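Local coordinates for polysaccharide deacetylase-like protein (Bacillus anthracis, PDB 4V33) that is one of two putative polysaccharide deacetylases required for osmotic stability and cell shape maintenance, and carries a zinc ion and a fibronectin type III domain, at residues A[47-52]-A[117-122]; A[66-71]-A[99-104]; A[172-177]-A[216-221]. All coordinates share one frame; numbering follows the deposited sequence.

Contact 1: A[47-52]-A[117-122]; sequences GKISYN and FQIEAI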
loop_
_atom_site.group_PDB
_atom_site.type_symbol
_atom_site.label_atom_id
_atom_site.label_comp_id
_atom_site.label_asym_id
_atom_site.label_seq_id
_atom_site.Cartn_x
_atom_site.Cartn_y
_atom_site.Cartn_z
ATOM N N GLY A 47 -11.576 -30.202 9.781
ATOM C CA GLY A 47 -11.848 -29.838 8.406
ATOM C C GLY A 47 -10.824 -28.886 7.824
ATOM O O GLY A 47 -10.010 -28.298 8.539
ATOM N N LYS A 48 -10.858 -28.743 6.507
ATOM C CA LYS A 48 -9.961 -27.836 5.812
ATOM C C LYS A 48 -10.733 -27.107 4.733
ATOM O O LYS A 48 -11.445 -27.723 3.942
ATOM C CB LYS A 48 -8.787 -28.600 5.196
ATOM C CG LYS A 48 -7.874 -29.265 6.217
ATOM C CD LYS A 48 -7.071 -28.237 7.007
ATOM C CE LYS A 48 -5.966 -27.625 6.156
ATOM N NZ LYS A 48 -5.080 -26.715 6.939
ATOM N N ILE A 49 -10.607 -25.787 4.727
ATOM C CA ILE A 49 -11.209 -24.963 3.698
ATOM C C ILE A 49 -10.234 -24.842 2.538
ATOM O O ILE A 49 -9.054 -24.561 2.740
ATOM C CB ILE A 49 -11.518 -23.559 4.235
ATOM C CG1 ILE A 49 -12.580 -23.635 5.336
ATOM C CG2 ILE A 49 -11.962 -22.637 3.104
ATOM C CD1 ILE A 49 -12.725 -22.355 6.130
ATOM N N SER A 50 -10.722 -25.078 1.325
ATOM C CA SER A 50 -9.925 -24.802 0.132
ATOM C C SER A 50 -10.789 -24.086 -0.892
ATOM O O SER A 50 -11.994 -23.923 -0.702
ATOM C CB SER A 50 -9.352 -26.088 -0.459
ATOM O OG SER A 50 -10.388 -26.952 -0.889
ATOM N N TYR A 51 -10.168 -23.642 -1.977
ATOM C CA TYR A 51 -10.904 -22.996 -3.051
ATOM C C TYR A 51 -10.161 -23.161 -4.364
ATOM O O TYR A 51 -8.949 -23.396 -4.379
ATOM C CB TYR A 51 -11.145 -21.511 -2.747
ATOM C CG TYR A 51 -9.926 -20.768 -2.252
ATOM C CD1 TYR A 51 -9.043 -20.178 -3.141
ATOM C CD2 TYR A 51 -9.667 -20.644 -0.890
ATOM C CE1 TYR A 51 -7.924 -19.494 -2.696
ATOM C CE2 TYR A 51 -8.552 -19.962 -0.435
ATOM C CZ TYR A 51 -7.686 -19.387 -1.342
ATOM O OH TYR A 51 -6.574 -18.706 -0.905
ATOM N N ASN A 52 -10.891 -23.062 -5.469
ATOM C CA ASN A 52 -10.260 -23.117 -6.779
ATOM C C ASN A 52 -9.240 -21.992 -6.904
ATOM O O ASN A 52 -9.495 -20.873 -6.465
ATOM C CB ASN A 52 -11.307 -23.022 -7.888
ATOM C CG ASN A 52 -12.295 -24.170 -7.856
ATOM O OD1 ASN A 52 -12.050 -25.195 -7.223
ATOM N ND2 ASN A 52 -13.418 -24.004 -8.544
ATOM N N PHE A 117 -10.763 -11.558 2.515
ATOM C CA PHE A 117 -12.031 -11.986 3.089
ATOM C C PHE A 117 -11.737 -13.093 4.090
ATOM O O PHE A 117 -11.089 -14.077 3.750
ATOM C CB PHE A 117 -12.949 -12.543 2.002
ATOM C CG PHE A 117 -13.427 -11.520 1.007
ATOM C CD1 PHE A 117 -12.590 -11.062 -0.004
ATOM C CD2 PHE A 117 -14.728 -11.044 1.063
ATOM C CE1 PHE A 117 -13.038 -10.136 -0.930
ATOM C CE2 PHE A 117 -15.186 -10.126 0.128
ATOM C CZ PHE A 117 -14.332 -9.659 -0.860
ATOM N N GLN A 118 -12.219 -12.938 5.320
ATOM C CA GLN A 118 -12.102 -14.004 6.312
ATOM C C GLN A 118 -13.283 -14.963 6.222
ATOM O O GLN A 118 -14.397 -14.555 5.878
ATOM C CB GLN A 118 -11.963 -13.414 7.720
ATOM C CG GLN A 118 -10.632 -12.681 7.875
ATOM C CD GLN A 118 -10.377 -12.154 9.265
ATOM O OE1 GLN A 118 -10.412 -12.902 10.245
ATOM N NE2 GLN A 118 -10.101 -10.857 9.363
ATOM N N ILE A 119 -13.019 -16.238 6.502
ATOM C CA ILE A 119 -14.018 -17.292 6.392
ATOM C C ILE A 119 -13.998 -18.140 7.663
ATOM O O ILE A 119 -12.960 -18.686 8.028
ATOM C CB ILE A 119 -13.736 -18.220 5.181
ATOM C CG1 ILE A 119 -13.602 -17.407 3.888
ATOM C CG2 ILE A 119 -14.837 -19.284 5.055
ATOM C CD1 ILE A 119 -13.013 -18.196 2.718
ATOM N N GLU A 120 -15.142 -18.239 8.338
ATOM C CA GLU A 120 -15.294 -19.145 9.475
ATOM C C GLU A 120 -16.373 -20.147 9.135
ATOM O O GLU A 120 -17.513 -19.764 8.868
ATOM C CB GLU A 120 -15.739 -18.411 10.735
ATOM C CG GLU A 120 -14.783 -17.406 11.315
ATOM C CD GLU A 120 -15.318 -16.830 12.624
ATOM O OE1 GLU A 120 -16.505 -17.084 12.953
ATOM O OE2 GLU A 120 -14.558 -16.136 13.325
ATOM N N ALA A 121 -16.029 -21.428 9.170
ATOM C CA ALA A 121 -16.989 -22.470 8.829
ATOM C C ALA A 121 -17.471 -23.223 10.056
ATOM O O ALA A 121 -16.681 -23.578 10.927
ATOM C CB ALA A 121 -16.377 -23.438 7.843
ATOM N N ILE A 122 -18.779 -23.456 10.112
ATOM C CA ILE A 122 -19.369 -24.347 11.100
ATOM C C ILE A 122 -20.184 -25.399 10.376
ATOM O O ILE A 122 -20.607 -25.190 9.242
ATOM C CB ILE A 122 -20.274 -23.605 12.123
ATOM C CG1 ILE A 122 -21.543 -23.059 11.455
ATOM C CG2 ILE A 122 -19.490 -22.520 12.850
ATOM C CD1 ILE A 122 -22.503 -22.387 12.429
#
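Ile49 reaches across from strand 48-51 and rests its terminal methyl, CD1, against both Ile119 and Ala121 of strand 115-124. The branch that does the work is CG1: it lies beside the backbone N and anti to the carbonyl carbon (chi1 -65°), and the next torsion is nearly extended (chi2 167°), which carries CD1 out from the strand toward the facing backbone. There CD1 meets Ile119 CG2 at 3.9 Å and Ala121 CB at 4.2 Å. Ile119 offers its short branch, since CG2 stands anti to its own backbone N while CG1 runs off beside that N; the two isoleucine chains cross obliquely. Ala121, two residues further on and on the same face of the strand, brings a bare methyl. Ile49 CA and Ala121 CA are the nearest alpha carbons of the two segments, 8.1 Å apart. The contact bridges the two sheets of a fibronectin type III-like beta sandwich: strand 48-51 borders the three-stranded sheet, and strand 115-124 runs inside the four-stranded one. Thr134 of strand 130-140 also touches Ile49, and Met65 of strand 60-66 lies against Ala121. Across the two segments the side chains meet methyl against methyl, without a hydrogen bond, consistent with the sheets being held here mainly by van der Waals fit and the hydrophobic effect.

Contact 2: A[66-71]-A[99-104]; sequences TDIKDT and KQFSLP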
loop_
_atom_site.group_PDB
_atom_site.type_symbol
_atom_site.label_atom_id
_atom_site.label_comp_id
_atom_site.label_asym_id
_atom_site.label_seq_id
_atom_site.Cartn_x
_atom_site.Cartn_y
_atom_site.Cartn_z
ATOM N N THR A 66 -12.891 -30.107 2.984
ATOM C CA THR A 66 -12.477 -31.500 3.032
ATOM C C THR A 66 -12.085 -31.871 4.455
ATOM O O THR A 66 -12.098 -31.025 5.351
ATOM C CB THR A 66 -11.299 -31.773 2.079
ATOM O OG1 THR A 66 -10.257 -30.818 2.319
ATOM C CG2 THR A 66 -11.755 -31.663 0.634
ATOM N N ASP A 67 -11.763 -33.146 4.658
ATOM C CA ASP A 67 -11.242 -33.631 5.932
ATOM C C ASP A 67 -12.195 -33.425 7.113
ATOM O O ASP A 67 -11.756 -33.340 8.260
ATOM C CB ASP A 67 -9.884 -32.989 6.240
ATOM C CG ASP A 67 -8.880 -33.171 5.115
ATOM O OD1 ASP A 67 -8.942 -34.204 4.417
ATOM O OD2 ASP A 67 -8.028 -32.276 4.928
ATOM N N ILE A 68 -13.493 -33.343 6.835
ATOM C CA ILE A 68 -14.479 -33.233 7.909
ATOM C C ILE A 68 -14.624 -34.577 8.596
ATOM O O ILE A 68 -14.724 -35.609 7.932
ATOM C CB ILE A 68 -15.860 -32.805 7.398
ATOM C CG1 ILE A 68 -15.775 -31.472 6.664
ATOM C CG2 ILE A 68 -16.840 -32.669 8.561
ATOM C CD1 ILE A 68 -17.122 -30.956 6.200
ATOM N N LYS A 69 -14.642 -34.565 9.924
ATOM C CA LYS A 69 -14.776 -35.802 10.683
ATOM C C LYS A 69 -16.214 -36.095 11.098
ATOM O O LYS A 69 -16.656 -37.225 11.010
ATOM C CB LYS A 69 -13.833 -35.804 11.885
ATOM C CG LYS A 69 -12.371 -35.776 11.469
ATOM C CD LYS A 69 -12.089 -36.842 10.411
ATOM C CE LYS A 69 -10.860 -36.506 9.583
ATOM N NZ LYS A 69 -10.592 -37.542 8.542
ATOM N N ASP A 70 -16.946 -35.080 11.538
ATOM C CA ASP A 70 -18.351 -35.264 11.877
ATOM C C ASP A 70 -19.218 -35.473 10.636
ATOM O O ASP A 70 -18.911 -34.973 9.551
ATOM C CB ASP A 70 -18.880 -34.033 12.629
ATOM C CG ASP A 70 -18.712 -34.138 14.135
ATOM O OD1 ASP A 70 -19.616 -34.692 14.795
ATOM O OD2 ASP A 70 -17.689 -33.651 14.661
ATOM N N THR A 71 -20.313 -36.201 10.808
ATOM C CA THR A 71 -21.348 -36.323 9.784
ATOM C C THR A 71 -22.186 -35.051 9.764
ATOM O O THR A 71 -22.754 -34.675 10.786
ATOM C CB THR A 71 -22.290 -37.502 10.087
ATOM O OG1 THR A 71 -21.583 -38.738 9.931
ATOM C CG2 THR A 71 -23.492 -37.488 9.150
ATOM N N LYS A 99 -20.673 -32.693 -3.015
ATOM C CA LYS A 99 -19.691 -31.867 -3.705
ATOM C C LYS A 99 -18.811 -31.106 -2.715
ATOM O O LYS A 99 -18.447 -29.955 -2.959
ATOM C CB LYS A 99 -20.384 -30.877 -4.644
ATOM C CG LYS A 99 -21.262 -31.525 -5.706
ATOM C CD LYS A 99 -21.818 -30.475 -6.660
ATOM C CE LYS A 99 -22.705 -31.100 -7.726
ATOM N NZ LYS A 99 -23.173 -30.082 -8.712
ATOM N N GLN A 100 -18.474 -31.760 -1.606
ATOM C CA GLN A 100 -17.597 -31.184 -0.585
ATOM C C GLN A 100 -18.083 -29.820 -0.083
ATOM O O GLN A 100 -17.285 -28.913 0.148
ATOM C CB GLN A 100 -16.156 -31.100 -1.101
ATOM C CG GLN A 100 -15.538 -32.469 -1.376
ATOM C CD GLN A 100 -14.171 -32.386 -2.018
ATOM O OE1 GLN A 100 -13.837 -31.402 -2.680
ATOM N NE2 GLN A 100 -13.368 -33.428 -1.828
ATOM N N PHE A 101 -19.399 -29.702 0.076
ATOM C CA PHE A 101 -20.036 -28.475 0.558
ATOM C C PHE A 101 -19.593 -27.255 -0.233
ATOM O O PHE A 101 -19.264 -26.199 0.318
ATOM C CB PHE A 101 -19.838 -28.327 2.065
ATOM C CG PHE A 101 -20.513 -29.412 2.851
ATOM C CD1 PHE A 101 -21.884 -29.389 3.041
ATOM C CD2 PHE A 101 -19.786 -30.478 3.358
ATOM C CE1 PHE A 101 -22.519 -30.392 3.743
ATOM C CE2 PHE A 101 -20.414 -31.486 4.060
ATOM C CZ PHE A 101 -21.783 -31.444 4.255
ATOM N N SER A 102 -19.608 -27.435 -1.547
ATOM C CA SER A 102 -19.211 -26.403 -2.490
ATOM C C SER A 102 -19.996 -25.116 -2.276
ATOM O O SER A 102 -21.211 -25.150 -2.057
ATOM C CB SER A 102 -19.412 -26.918 -3.919
ATOM O OG SER A 102 -19.396 -25.866 -4.864
ATOM N N LEU A 103 -19.296 -23.989 -2.342
ATOM C CA LEU A 103 -19.920 -22.681 -2.231
ATOM C C LEU A 103 -19.307 -21.741 -3.256
ATOM O O LEU A 103 -18.117 -21.422 -3.184
ATOM C CB LEU A 103 -19.729 -22.095 -0.834
ATOM C CG LEU A 103 -20.466 -20.775 -0.592
ATOM C CD1 LEU A 103 -21.906 -21.035 -0.135
ATOM C CD2 LEU A 103 -19.713 -19.888 0.403
ATOM N N PRO A 104 -20.116 -21.300 -4.227
ATOM C CA PRO A 104 -19.650 -20.284 -5.171
ATOM C C PRO A 104 -19.373 -18.985 -4.428
ATOM O O PRO A 104 -20.172 -18.556 -3.593
ATOM C CB PRO A 104 -20.844 -20.105 -6.112
ATOM C CG PRO A 104 -21.624 -21.369 -5.987
ATOM C CD PRO A 104 -21.464 -21.791 -4.559
#
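Thr66 and Gln100 meet methyl to amide, and Ile68 and Phe101 meet methyl to ring. In the first pair Thr66 CG2 stands above the plane of the Gln100 side-chain amide, nearest to NE2 at 3.4 Å and with CD at 3.7 Å, so the flat group is covered by a carbon and not met in its plane. Gln100 gets there with a chain extended beyond CG (chi2 174°), crossing the threonine side chain at a slant. The hydroxyl of Thr66 occupies the place between backbone N and carbonyl carbon (chi1 51°), which turns CG2, and not OG1, toward the glutamine. No hydrogen bond joins the two segments. The second pair crosses at about a right angle: Ile68 CD1 comes up to the CD2-CE2 bond of Phe101, at 3.9 Å from CD2 and 4.0 Å from CE2.

These residues close one end of the fibronectin type III-like sandwich. Segment 66-71 starts on the last residue of strand 60-66 and enters the loop toward strand 74-81 in the other sheet, and 99-104 is a turn running into the start of strand 103-106, the antiparallel neighbour of 60-66. Gln100 and Phe101 both have left-handed helical backbone angles, forming a beta turn of type III' character, closed by a weak hydrogen bond from Ser102 N to Lys99 O (3.1 Å). Neighbours on this turn, they send one side chain to the surface and the other into the sandwich. Phe101 is buried, packed also on Leu72 and on Val75 of strand 74-81, while its carbonyl O is hydrogen-bonded to Tyr77 OH. Gln100, by contrast, is exposed and touches His64, with its backbone hydrogen-bonded to that of Met65. Further along the loop, Asp70 forms a salt bridge with Lys125 and a hydrogen bond with Gln46.

Contact 3: A[172-177]-A[216-221]; sequences AQMKYL and HVLQKL. With ACT (acetate ion), chain E.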
loop_
_atom_site.group_PDB
_atom_site.type_symbol
_atom_site.label_atom_id
_atom_site.label_comp_id
_atom_site.label_asym_id
_atom_site.label_seq_id
_atom_site.Cartn_x
_atom_site.Cartn_y
_atom_site.Cartn_z
ATOM N N ALA A 172 -6.330 20.109 -1.631
ATOM C CA ALA A 172 -7.567 19.685 -2.282
ATOM C C ALA A 172 -7.489 18.206 -2.655
ATOM O O ALA A 172 -8.484 17.484 -2.555
ATOM C CB ALA A 172 -7.850 20.541 -3.513
ATOM N N GLN A 173 -6.307 17.766 -3.075
ATOM C CA GLN A 173 -6.082 16.364 -3.427
ATOM C C GLN A 173 -6.160 15.465 -2.196
ATOM O O GLN A 173 -6.818 14.415 -2.217
ATOM C CB GLN A 173 -4.744 16.221 -4.153
ATOM C CG GLN A 173 -4.783 16.859 -5.543
ATOM C CD GLN A 173 -3.403 17.204 -6.085
ATOM O OE1 GLN A 173 -2.384 16.687 -5.624
ATOM N NE2 GLN A 173 -3.369 18.082 -7.076
ATOM N N MET A 174 -5.513 15.884 -1.115
ATOM C CA MET A 174 -5.582 15.121 0.127
ATOM C C MET A 174 -6.999 15.113 0.698
ATOM O O MET A 174 -7.447 14.108 1.257
ATOM C CB MET A 174 -4.581 15.652 1.146
ATOM C CG MET A 174 -3.131 15.517 0.711
ATOM S SD MET A 174 -2.560 13.808 0.444
ATOM C CE MET A 174 -2.651 13.681 -1.341
ATOM N N LYS A 175 -7.714 16.222 0.541
ATOM C CA LYS A 175 -9.095 16.286 1.009
ATOM C C LYS A 175 -9.956 15.304 0.224
ATOM O O LYS A 175 -10.892 14.708 0.774
ATOM C CB LYS A 175 -9.654 17.710 0.880
ATOM C CG LYS A 175 -11.066 17.870 1.422
ATOM C CD LYS A 175 -11.518 19.316 1.347
ATOM C CE LYS A 175 -12.862 19.533 2.042
ATOM N NZ LYS A 175 -13.995 18.884 1.326
ATOM N N TYR A 176 -9.645 15.132 -1.058
ATOM C CA TYR A 176 -10.347 14.129 -1.854
ATOM C C TYR A 176 -10.146 12.733 -1.252
ATOM O O TYR A 176 -11.099 11.960 -1.134
ATOM C CB TYR A 176 -9.923 14.168 -3.331
ATOM C CG TYR A 176 -10.669 13.150 -4.170
ATOM C CD1 TYR A 176 -10.185 11.858 -4.307
ATOM C CD2 TYR A 176 -11.867 13.472 -4.793
ATOM C CE1 TYR A 176 -10.873 10.908 -5.046
ATOM C CE2 TYR A 176 -12.561 12.526 -5.539
ATOM C CZ TYR A 176 -12.050 11.249 -5.662
ATOM O OH TYR A 176 -12.732 10.299 -6.396
ATOM N N LEU A 177 -8.916 12.416 -0.862
ATOM C CA LEU A 177 -8.647 11.128 -0.230
ATOM C C LEU A 177 -9.449 10.985 1.068
ATOM O O LEU A 177 -10.040 9.927 1.350
ATOM C CB LEU A 177 -7.150 10.970 0.040
ATOM C CG LEU A 177 -6.256 11.014 -1.197
ATOM C CD1 LEU A 177 -4.805 10.751 -0.804
ATOM C CD2 LEU A 177 -6.726 9.988 -2.214
ATOM N N HIS A 216 2.378 20.166 7.043
ATOM C CA HIS A 216 1.399 21.024 7.699
ATOM C C HIS A 216 -0.022 20.802 7.184
ATOM O O HIS A 216 -0.975 20.846 7.957
ATOM C CB HIS A 216 1.807 22.490 7.553
ATOM C CG HIS A 216 3.083 22.825 8.257
ATOM N ND1 HIS A 216 3.935 23.816 7.824
ATOM C CD2 HIS A 216 3.650 22.300 9.369
ATOM C CE1 HIS A 216 4.977 23.885 8.634
ATOM N NE2 HIS A 216 4.829 22.975 9.580
ATOM N N VAL A 217 -0.165 20.560 5.883
ATOM C CA VAL A 217 -1.480 20.276 5.306
ATOM C C VAL A 217 -2.020 18.964 5.869
ATOM O O VAL A 217 -3.193 18.861 6.238
ATOM C CB VAL A 217 -1.410 20.202 3.769
ATOM C CG1 VAL A 217 -2.651 19.528 3.199
ATOM C CG2 VAL A 217 -1.224 21.602 3.173
ATOM N N LEU A 218 -1.159 17.955 5.945
ATOM C CA LEU A 218 -1.577 16.675 6.511
ATOM C C LEU A 218 -1.949 16.775 8.000
ATOM O O LEU A 218 -2.912 16.139 8.452
ATOM C CB LEU A 218 -0.514 15.602 6.258
ATOM C CG LEU A 218 -0.326 15.229 4.784
ATOM C CD1 LEU A 218 0.831 14.232 4.636
ATOM C CD2 LEU A 218 -1.619 14.661 4.195
ATOM N N GLN A 219 -1.211 17.584 8.756
ATOM C CA GLN A 219 -1.562 17.829 10.155
ATOM C C GLN A 219 -2.939 18.482 10.279
ATOM O O GLN A 219 -3.716 18.154 11.176
ATOM C CB GLN A 219 -0.532 18.735 10.824
ATOM C CG GLN A 219 0.793 18.073 11.115
ATOM C CD GLN A 219 1.734 19.009 11.834
ATOM O OE1 GLN A 219 2.089 20.064 11.312
ATOM N NE2 GLN A 219 2.120 18.645 13.049
ATOM N N LYS A 220 -3.229 19.408 9.371
ATOM C CA LYS A 220 -4.514 20.095 9.380
ATOM C C LYS A 220 -5.663 19.126 9.108
ATOM O O LYS A 220 -6.676 19.143 9.808
ATOM C CB LYS A 220 -4.521 21.222 8.348
ATOM C CG LYS A 220 -5.863 21.927 8.219
ATOM C CD LYS A 220 -5.848 22.954 7.100
ATOM C CE LYS A 220 -7.240 23.549 6.891
ATOM N NZ LYS A 220 -7.263 24.524 5.768
ATOM N N LEU A 221 -5.497 18.283 8.092
ATOM C CA LEU A 221 -6.569 17.384 7.674
ATOM C C LEU A 221 -6.766 16.224 8.643
ATOM O O LEU A 221 -7.848 15.637 8.716
ATOM C CB LEU A 221 -6.310 16.859 6.258
ATOM C CG LEU A 221 -6.392 17.928 5.162
ATOM C CD1 LEU A 221 -6.056 17.344 3.796
ATOM C CD2 LEU A 221 -7.767 18.574 5.149
HETATM C C ACT E . -13.203 6.981 -5.388
HETATM O O ACT E . -12.223 7.725 -5.602
HETATM O OXT ACT E . -12.932 5.852 -4.929
HETATM C CH3 ACT E . -14.611 7.417 -5.666
#
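No flat group enters the meeting of Met174 with Leu218 and Leu221; the rings point off to other sides of the two helices. Tyr176 has an acetate ion, probably from the crystallisation liquor, at its edge and near its plane: Tyr176 OH donates a hydrogen bond of 2.7 Å to acetate O, which also lies 3.5 Å from CE1 of the same ring. Tyr182 OH and Lys198 NZ hold the ion as well. The His216 ring likewise has an oxygen at its edge and in plane, Gln219 OE1 of its own helix.

Both helices belong to the outer layer of the deformed beta/alpha barrel expected of polysaccharide deacetylases, packed around a parallel sheet. Helix 167-179 and helix 211-221 run roughly side by side; the axes of segments 172-177 and 216-221 approach to 10.4 Å, at an angle of 36°. Strand 199-206, which ends in the zinc ligand Asp206, lies beneath: its Val202 touches Met174.

Met174 carries most of its helix's share of the contact. Its CG starts beside the backbone N, and the chain then bends at chi2 (-62°) and again at chi3, so that the CB and CG end faces helix 211-221 while the tip leads away. Leu218 leaves its backbone across the line to the other helix, but its end turns nearer and brings CD2 to Met174 CG at 3.9 Å and to SD at 4.0 Å, the two chains slanting past each other. On the solvent side the helices are tied by a salt bridge from Lys220 to Glu171, and Lys175 pairs with Asp179 of its own helix. Leu221 packs closest: its CD1 lies only 3.5 Å from Met174 CB, tighter than usual for two carbons, and 3.8 Å from the backbone N of Lys175.

In the fold
Contacts 1 and 2 belong to the same small beta sandwich, their centres about 10 Å apart, and contact 2 is nested within the chain loop that contact 1 closes. They meet directly at a probable hydrogen bond from Lys48 N to Thr66 O (2.8 Å). Contact 1 is interior and wholly aliphatic; contact 2, at the sandwich end, mixes a buried ring with an exposed amide. Contact 3 lies in the other domain, with its centre about 40 Å from that of contact 1 and 49 Å from that of contact 2, and shares no element with them. It too is buried and apolar, but joins helices instead of sheets and has an interhelical salt bridge, Lys220 to Glu171, at its margin.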